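Local structure of 2-oxoglutarate carboxylase small subunit (Hydrogenobacter thermophilus, 7KCT) at residues M10-L15 against G82-H87; I431-D436 against P453-Y458. The protein is the biotin carboxylase-type small (beta) subunit of 2-oxoglutarate carboxylase, an ATP-grasp family protein modelled with ADP, magnesium and bicarbonate. All blocks are in the same frame, centred on the assembly; numbering follows the deposited sequence.

Interaction 1 of 2, residues M10-L15 against G82-H87; sequences MFKKVL and GAEAIH
Strands 13-15 and 85-87 run parallel with a 42° splay between their short axes; two backbone bonds join them, L15 N to A85 O at 2.9 Å and H87 N to L15 O, and a third, E84 N to K13 O, comes just ahead of strand 85-87. The H87 bond is nearly collinear with its C=O, whereas E84 N meets K13 O from above the carbonyl plane. The side chain of E84 adds a fourth bond where the segments begin to pair, ahead of the strands. Its CG lies anti to the carbonyl carbon and the chain runs out extended, so that E84 OE1 takes K12 N at 2.8 Å; the N-H points at OE1 almost straight (164°), but OE1 is met from above the carboxylate plane. K12 NZ stays 5.8 Å from E84 OE2, so the ammonium makes no ion pair. A85 CB sits over one face of the F11 ring, 3.6 Å from its centroid and 8° off the normal, a CH-pi contact. These are neighbouring strands in the five-stranded parallel sheet of the biotin carboxylase N-terminal domain, a Rossmann-like fold, with strand 36-41 flanking 13-16 on its other side. On the sheet face of L15 and I86, L15 CB touches A83 CB at 4.0 Å and I86 CG1 at 4.2 Å, and helix 71-81 packs over both residues. G82 ends that helix in a Schellman motif. K13, CG anti to its backbone N, lays its methylenes along A83 and sends NZ to E56 (salt bridge) and V81 O (hydrogen bond).

Interaction 2 of 2, residues I431-D436 against P453-Y458; sequences INIMKD and PHVFDY
The last turn of helix 427-435, in the biotin carboxylase C-terminal domain, is tied to the 3-10 segment 453-456 by one asparagine, N432. Its CB points at that segment and rests 3.9 Å from V455 CB, with V455 O closer still. From there CG swings anti to the carbonyl carbon (chi1 -78°), carrying the amide out beside the turn; N432 CG comes within 3.7 Å of V455 O, with D457 O a little further away. ND2, at the tip, is shared between two carbonyls. V455 O lies exactly in the amide plane, 2.9 Å from ND2, and the bond is almost straight at 173°; D457 O, also 2.9 Å from ND2, is tilted out of that plane and accepts a more bent bond of 132°. Both carbonyls are met from above their own planes, and one NH2 group thus holds the two of them, on either side of F456. The same nitrogen sits at the edge of the Y458 ring. Beside this polar grip, V455 packs against the helix: its CB is 4.2 Å from I433 CG1, and its CG1 lies against the N432 carbonyl group. Y448 and L449 of helix 448-451 touch both I433 and V455, extending this apolar patch. D436 is the N-cap of the next helix, with OD2 hydrogen-bonded to F439 N and to Y448 OH. H454, in the 3-10 segment, and D457, just after it, are also joined: H454 ND1, with its partner close to the imidazole plane, donates to the anti lone pair of D457 OD2 at 2.9 Å.

The two contacts lie on opposite sides of the chain's centre, their own centres 44 Å apart and their nearest atoms about 26 Å apart, and they share no helix, strand or sheet. Interaction 1 comes first along the chain, in the N-terminal domain; interaction 2 follows near the end of the model, between helix 427-435 and the residues beyond helix 448-451. Between them in sequence comes the ATP-grasp region, 123-332. The contacts thus belong to the N-terminal and C-terminal regions of the chain: interaction 1 pairs two neighbouring strands of the parallel sheet, and interaction 2 sets the last modelled residues against helix 427-435.

Interaction 1 of 2, residues M10-L15 against G82-H87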
ATOM      1  N   MET A  10      23.369 -15.357  -3.611  1.00 42.27           N
ATOM      2  CA  MET A  10      22.787 -14.419  -2.684  1.00 36.85           C
ATOM      3  C   MET A  10      23.213 -14.789  -1.270  1.00 38.00           C
ATOM      4  O   MET A  10      23.491 -15.918  -1.005  1.00 33.65           O
ATOM      5  CB  MET A  10      21.267 -14.484  -2.834  1.00 38.40           C
ATOM      6  CG  MET A  10      20.459 -13.538  -1.976  1.00 35.80           C
ATOM      7  SD  MET A  10      20.904 -11.812  -2.127  1.00 41.95           S
ATOM      8  CE  MET A  10      20.507 -11.563  -3.839  1.00 31.97           C
ATOM      9  N   PHE A  11      23.273 -13.814  -0.379  1.00 37.81           N
ATOM     10  CA  PHE A  11      23.620 -14.052   1.006  1.00 31.87           C
ATOM     11  C   PHE A  11      22.634 -15.005   1.694  1.00 28.72           C
ATOM     12  O   PHE A  11      21.471 -14.976   1.426  1.00 28.74           O
ATOM     13  CB  PHE A  11      23.585 -12.748   1.796  1.00 29.96           C
ATOM     14  CG  PHE A  11      24.338 -11.635   1.173  1.00 28.44           C
ATOM     15  CD1 PHE A  11      25.676 -11.698   1.057  1.00 26.35           C
ATOM     16  CD2 PHE A  11      23.691 -10.541   0.721  1.00 25.82           C
ATOM     17  CE1 PHE A  11      26.375 -10.683   0.503  1.00 30.37           C
ATOM     18  CE2 PHE A  11      24.376  -9.522   0.154  1.00 33.83           C
ATOM     19  CZ  PHE A  11      25.724  -9.588   0.042  1.00 29.35           C
ATOM     20  N   LYS A  12      23.113 -15.839   2.586  1.00 30.08           N
ATOM     21  CA  LYS A  12      22.252 -16.688   3.333  1.00 28.49           C
ATOM     22  C   LYS A  12      21.731 -15.924   4.527  1.00 28.82           C
ATOM     23  O   LYS A  12      20.657 -16.163   4.945  1.00 30.43           O
ATOM     24  CB  LYS A  12      22.993 -17.904   3.837  1.00 30.00           C
ATOM     25  CG  LYS A  12      23.124 -19.043   2.858  1.00 30.00           C
ATOM     26  CD  LYS A  12      24.290 -19.923   3.271  1.00 30.00           C
ATOM     27  CE  LYS A  12      24.631 -20.983   2.242  1.00 30.00           C
ATOM     28  NZ  LYS A  12      24.426 -22.330   2.812  1.00 30.00           N
ATOM     29  N   LYS A  13      22.508 -15.009   5.071  1.00 24.25           N
ATOM     30  CA  LYS A  13      22.085 -14.280   6.246  1.00 24.98           C
ATOM     31  C   LYS A  13      22.595 -12.820   6.251  1.00 25.94           C
ATOM     32  O   LYS A  13      23.720 -12.593   5.930  1.00 23.24           O
ATOM     33  CB  LYS A  13      22.566 -14.998   7.495  1.00 22.85           C
ATOM     34  CG  LYS A  13      22.125 -14.379   8.794  1.00 24.66           C
ATOM     35  CD  LYS A  13      22.657 -15.098  10.004  1.00 24.15           C
ATOM     36  CE  LYS A  13      22.120 -16.498  10.088  1.00 24.25           C
ATOM     37  NZ  LYS A  13      22.382 -17.103  11.388  1.00 26.51           N
ATOM     38  N   VAL A  14      21.732 -11.864   6.596  1.00 22.65           N
ATOM     39  CA  VAL A  14      22.082 -10.444   6.639  1.00 20.57           C
ATOM     40  C   VAL A  14      21.753  -9.931   8.036  1.00 22.74           C
ATOM     41  O   VAL A  14      20.643 -10.170   8.548  1.00 24.92           O
ATOM     42  CB  VAL A  14      21.312  -9.625   5.582  1.00 21.18           C
ATOM     43  CG1 VAL A  14      21.499  -8.102   5.783  1.00 28.01           C
ATOM     44  CG2 VAL A  14      21.681 -10.053   4.219  1.00 24.70           C
ATOM     45  N   LEU A  15      22.689  -9.199   8.626  1.00 21.65           N
ATOM     46  CA  LEU A  15      22.469  -8.430   9.847  1.00 21.29           C
ATOM     47  C   LEU A  15      22.093  -6.977   9.497  1.00 29.58           C
ATOM     48  O   LEU A  15      22.743  -6.323   8.658  1.00 25.48           O
ATOM     49  CB  LEU A  15      23.722  -8.510  10.703  1.00 20.92           C
ATOM     50  CG  LEU A  15      23.676  -7.877  12.101  1.00 27.28           C
ATOM     51  CD1 LEU A  15      24.690  -8.442  13.113  1.00 29.76           C
ATOM     52  CD2 LEU A  15      23.829  -6.351  12.088  1.00 25.52           C
ATOM     53  N   GLY A  82      27.352 -15.971  11.811  1.00 29.89           N
ATOM     54  CA  GLY A  82      27.458 -16.308  10.408  1.00 31.21           C
ATOM     55  C   GLY A  82      26.698 -15.429   9.427  1.00 35.02           C
ATOM     56  O   GLY A  82      26.345 -15.906   8.346  1.00 31.60           O
ATOM     57  N   ALA A  83      26.443 -14.152   9.764  1.00 29.48           N
ATOM     58  CA  ALA A  83      25.914 -13.215   8.783  1.00 28.95           C
ATOM     59  C   ALA A  83      27.005 -12.883   7.772  1.00 31.66           C
ATOM     60  O   ALA A  83      28.125 -12.547   8.151  1.00 33.13           O
ATOM     61  CB  ALA A  83      25.405 -11.922   9.450  1.00 27.46           C
ATOM     62  N   GLU A  84      26.669 -12.922   6.487  1.00 30.87           N
ATOM     63  CA  GLU A  84      27.640 -12.649   5.440  1.00 31.03           C
ATOM     64  C   GLU A  84      27.687 -11.176   5.052  1.00 31.53           C
ATOM     65  O   GLU A  84      28.626 -10.755   4.359  1.00 25.67           O
ATOM     66  CB  GLU A  84      27.326 -13.544   4.223  1.00 31.21           C
ATOM     67  CG  GLU A  84      27.197 -15.059   4.636  1.00 43.42           C
ATOM     68  CD  GLU A  84      26.697 -16.013   3.534  1.00 53.33           C
ATOM     69  OE1 GLU A  84      25.898 -15.587   2.680  1.00 43.39           O
ATOM     70  OE2 GLU A  84      27.088 -17.211   3.551  1.00 58.60           O
ATOM     71  N   ALA A  85      26.701 -10.384   5.480  1.00 24.39           N
ATOM     72  CA  ALA A  85      26.554  -9.013   5.035  1.00 19.78           C
ATOM     73  C   ALA A  85      25.779  -8.241   6.084  1.00 27.50           C
ATOM     74  O   ALA A  85      25.007  -8.815   6.861  1.00 24.24           O
ATOM     75  CB  ALA A  85      25.836  -8.924   3.670  1.00 24.73           C
ATOM     76  N   ILE A  86      26.014  -6.930   6.099  1.00 26.56           N
ATOM     77  CA  ILE A  86      25.406  -6.000   7.042  1.00 27.27           C
ATOM     78  C   ILE A  86      24.765  -4.874   6.258  1.00 27.96           C
ATOM     79  O   ILE A  86      25.414  -4.258   5.398  1.00 25.76           O
ATOM     80  CB  ILE A  86      26.417  -5.415   8.043  1.00 24.84           C
ATOM     81  CG1 ILE A  86      26.969  -6.466   8.988  1.00 22.40           C
ATOM     82  CG2 ILE A  86      25.817  -4.315   8.975  1.00 32.82           C
ATOM     83  CD1 ILE A  86      27.981  -5.982   9.985  1.00 28.42           C
ATOM     84  N   HIS A  87      23.497  -4.597   6.551  1.00 24.42           N
ATOM     85  CA  HIS A  87      22.868  -3.426   5.981  1.00 26.14           C
ATOM     86  C   HIS A  87      22.784  -2.335   7.045  1.00 24.75           C
ATOM     87  O   HIS A  87      22.177  -2.587   8.099  1.00 24.75           O
ATOM     88  CB  HIS A  87      21.470  -3.760   5.429  1.00 24.49           C
ATOM     89  CG  HIS A  87      20.943  -2.693   4.522  1.00 21.46           C
ATOM     90  ND1 HIS A  87      20.910  -1.378   4.908  1.00 23.83           N
ATOM     91  CD2 HIS A  87      20.411  -2.732   3.278  1.00 26.10           C
ATOM     92  CE1 HIS A  87      20.410  -0.645   3.934  1.00 27.38           C
ATOM     93  NE2 HIS A  87      20.098  -1.442   2.936  1.00 29.17           N
TER

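Interaction 2 of 2, residues I431-D436 against P453-Y458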
ATOM      1  N   ILE A 431      -2.131  17.629   7.344  1.00 26.41           N
ATOM      2  CA  ILE A 431      -3.438  17.761   6.699  1.00 25.32           C
ATOM      3  C   ILE A 431      -3.609  19.173   6.153  1.00 24.41           C
ATOM      4  O   ILE A 431      -4.104  19.378   5.029  1.00 28.41           O
ATOM      5  CB  ILE A 431      -4.559  17.393   7.692  1.00 23.64           C
ATOM      6  CG1 ILE A 431      -4.554  15.886   7.987  1.00 24.22           C
ATOM      7  CG2 ILE A 431      -5.906  17.829   7.168  1.00 32.60           C
ATOM      8  CD1 ILE A 431      -5.369  15.483   9.227  1.00 26.68           C
ATOM      9  N   ASN A 432      -3.204  20.170   6.942  1.00 29.51           N
ATOM     10  CA  ASN A 432      -3.386  21.564   6.521  1.00 30.85           C
ATOM     11  C   ASN A 432      -2.510  21.908   5.321  1.00 30.90           C
ATOM     12  O   ASN A 432      -2.890  22.728   4.487  1.00 31.92           O
ATOM     13  CB  ASN A 432      -3.092  22.516   7.687  1.00 29.73           C
ATOM     14  CG  ASN A 432      -4.237  22.606   8.692  1.00 33.35           C
ATOM     15  OD1 ASN A 432      -5.359  22.257   8.390  1.00 32.12           O
ATOM     16  ND2 ASN A 432      -3.947  23.079   9.878  1.00 31.28           N
ATOM     17  N   ILE A 433      -1.296  21.353   5.255  1.00 28.67           N
ATOM     18  CA  ILE A 433      -0.462  21.543   4.071  1.00 25.52           C
ATOM     19  C   ILE A 433      -1.169  21.014   2.831  1.00 32.26           C
ATOM     20  O   ILE A 433      -1.245  21.692   1.793  1.00 28.10           O
ATOM     21  CB  ILE A 433       0.915  20.884   4.289  1.00 25.75           C
ATOM     22  CG1 ILE A 433       1.620  21.516   5.499  1.00 31.84           C
ATOM     23  CG2 ILE A 433       1.739  20.996   3.039  1.00 33.90           C
ATOM     24  CD1 ILE A 433       2.972  20.891   5.877  1.00 30.99           C
ATOM     25  N   MET A 434      -1.742  19.812   2.929  1.00 28.79           N
ATOM     26  CA  MET A 434      -2.428  19.243   1.783  1.00 26.68           C
ATOM     27  C   MET A 434      -3.637  20.086   1.372  1.00 29.37           C
ATOM     28  O   MET A 434      -4.007  20.102   0.198  1.00 31.68           O
ATOM     29  CB  MET A 434      -2.886  17.814   2.089  1.00 29.98           C
ATOM     30  CG  MET A 434      -1.758  16.810   2.382  1.00 32.00           C
ATOM     31  SD  MET A 434      -0.531  16.769   1.038  1.00 32.20           S
ATOM     32  CE  MET A 434       1.012  17.025   1.893  1.00 30.55           C
ATOM     33  N   LYS A 435      -4.250  20.808   2.310  1.00 28.84           N
ATOM     34  CA  LYS A 435      -5.369  21.693   1.980  1.00 34.65           C
ATOM     35  C   LYS A 435      -4.934  23.092   1.531  1.00 38.71           C
ATOM     36  O   LYS A 435      -5.776  23.912   1.141  1.00 32.72           O
ATOM     37  CB  LYS A 435      -6.280  21.828   3.206  1.00 30.74           C
ATOM     38  CG  LYS A 435      -7.044  20.594   3.599  1.00 37.89           C
ATOM     39  CD  LYS A 435      -7.680  20.874   4.977  1.00 40.31           C
ATOM     40  CE  LYS A 435      -8.677  19.815   5.345  1.00 44.09           C
ATOM     41  NZ  LYS A 435      -9.177  20.014   6.733  1.00 53.37           N
ATOM     42  N   ASP A 436      -3.661  23.419   1.660  1.00 37.13           N
ATOM     43  CA  ASP A 436      -3.221  24.778   1.400  1.00 34.15           C
ATOM     44  C   ASP A 436      -3.161  25.061  -0.104  1.00 37.08           C
ATOM     45  O   ASP A 436      -2.611  24.270  -0.864  1.00 31.91           O
ATOM     46  CB  ASP A 436      -1.863  24.999   2.034  1.00 33.95           C
ATOM     47  CG  ASP A 436      -1.234  26.329   1.615  1.00 40.20           C
ATOM     48  OD1 ASP A 436      -1.828  27.369   1.925  1.00 39.77           O
ATOM     49  OD2 ASP A 436      -0.140  26.321   0.997  1.00 42.99           O
ATOM     50  N   PRO A 453       1.902  30.501   8.306  1.00 36.28           N
ATOM     51  CA  PRO A 453       1.553  30.238   9.707  1.00 36.73           C
ATOM     52  C   PRO A 453       0.176  29.593   9.853  1.00 29.16           C
ATOM     53  O   PRO A 453      -0.101  28.959  10.882  1.00 32.26           O
ATOM     54  CB  PRO A 453       1.623  31.638  10.347  1.00 38.66           C
ATOM     55  CG  PRO A 453       1.288  32.577   9.253  1.00 36.82           C
ATOM     56  CD  PRO A 453       1.841  31.939   7.976  1.00 42.74           C
ATOM     57  N   HIS A 454      -0.662  29.706   8.839  1.00 29.56           N
ATOM     58  CA  HIS A 454      -2.003  29.133   8.885  1.00 32.48           C
ATOM     59  C   HIS A 454      -1.995  27.598   8.978  1.00 37.43           C
ATOM     60  O   HIS A 454      -2.977  27.003   9.446  1.00 31.05           O
ATOM     61  CB  HIS A 454      -2.777  29.561   7.646  1.00 36.13           C
ATOM     62  CG  HIS A 454      -4.219  29.189   7.681  1.00 42.99           C
ATOM     63  ND1 HIS A 454      -4.993  29.311   8.822  1.00 47.09           N
ATOM     64  CD2 HIS A 454      -5.021  28.651   6.732  1.00 41.72           C
ATOM     65  CE1 HIS A 454      -6.219  28.893   8.559  1.00 46.51           C
ATOM     66  NE2 HIS A 454      -6.264  28.495   7.297  1.00 48.90           N
ATOM     67  N   VAL A 455      -0.914  26.935   8.555  1.00 33.73           N
ATOM     68  CA  VAL A 455      -0.950  25.470   8.577  1.00 34.09           C
ATOM     69  C   VAL A 455      -0.798  24.971   9.995  1.00 32.59           C
ATOM     70  O   VAL A 455      -1.144  23.813  10.281  1.00 35.31           O
ATOM     71  CB  VAL A 455       0.070  24.861   7.597  1.00 34.20           C
ATOM     72  CG1 VAL A 455      -0.275  25.285   6.195  1.00 29.84           C
ATOM     73  CG2 VAL A 455       1.466  25.277   7.982  1.00 32.12           C
ATOM     74  N   PHE A 456      -0.362  25.821  10.910  1.00 28.37           N
ATOM     75  CA  PHE A 456      -0.347  25.478  12.322  1.00 31.47           C
ATOM     76  C   PHE A 456      -1.665  25.757  13.053  1.00 30.32           C
ATOM     77  O   PHE A 456      -1.746  25.506  14.257  1.00 39.03           O
ATOM     78  CB  PHE A 456       0.764  26.230  13.042  1.00 33.98           C
ATOM     79  CG  PHE A 456       2.142  25.959  12.503  1.00 34.83           C
ATOM     80  CD1 PHE A 456       2.572  26.572  11.337  1.00 34.97           C
ATOM     81  CD2 PHE A 456       3.011  25.103  13.178  1.00 35.51           C
ATOM     82  CE1 PHE A 456       3.874  26.350  10.837  1.00 38.77           C
ATOM     83  CE2 PHE A 456       4.280  24.855  12.691  1.00 37.96           C
ATOM     84  CZ  PHE A 456       4.729  25.501  11.513  1.00 39.99           C
ATOM     85  N   ASP A 457      -2.701  26.208  12.372  1.00 33.18           N
ATOM     86  CA  ASP A 457      -3.982  26.490  13.012  1.00 40.53           C
ATOM     87  C   ASP A 457      -4.820  25.206  12.952  1.00 35.24           C
ATOM     88  O   ASP A 457      -5.244  24.777  11.881  1.00 39.21           O
ATOM     89  CB  ASP A 457      -4.702  27.651  12.320  1.00 36.35           C
ATOM     90  CG  ASP A 457      -3.952  29.020  12.429  1.00 41.82           C
ATOM     91  OD1 ASP A 457      -3.222  29.265  13.426  1.00 41.91           O
ATOM     92  OD2 ASP A 457      -4.110  29.852  11.487  1.00 40.17           O
ATOM     93  N   TYR A 458      -5.007  24.557  14.085  1.00 38.70           N
ATOM     94  CA  TYR A 458      -5.904  23.407  14.116  1.00 41.72           C
ATOM     95  C   TYR A 458      -6.316  23.181  15.560  1.00 40.06           C
ATOM     96  O   TYR A 458      -5.615  23.593  16.485  1.00 35.72           O
ATOM     97  CB  TYR A 458      -5.245  22.154  13.518  1.00 37.75           C
ATOM     98  CG  TYR A 458      -3.917  21.788  14.117  1.00 31.55           C
ATOM     99  CD1 TYR A 458      -3.843  21.169  15.354  1.00 37.71           C
ATOM    100  CD2 TYR A 458      -2.723  22.029  13.429  1.00 31.25           C
ATOM    101  CE1 TYR A 458      -2.612  20.812  15.896  1.00 41.35           C
ATOM    102  CE2 TYR A 458      -1.506  21.666  13.957  1.00 32.28           C
ATOM    103  CZ  TYR A 458      -1.457  21.059  15.184  1.00 28.57           C
ATOM    104  OH  TYR A 458      -0.238  20.719  15.716  1.00 36.94           O
TER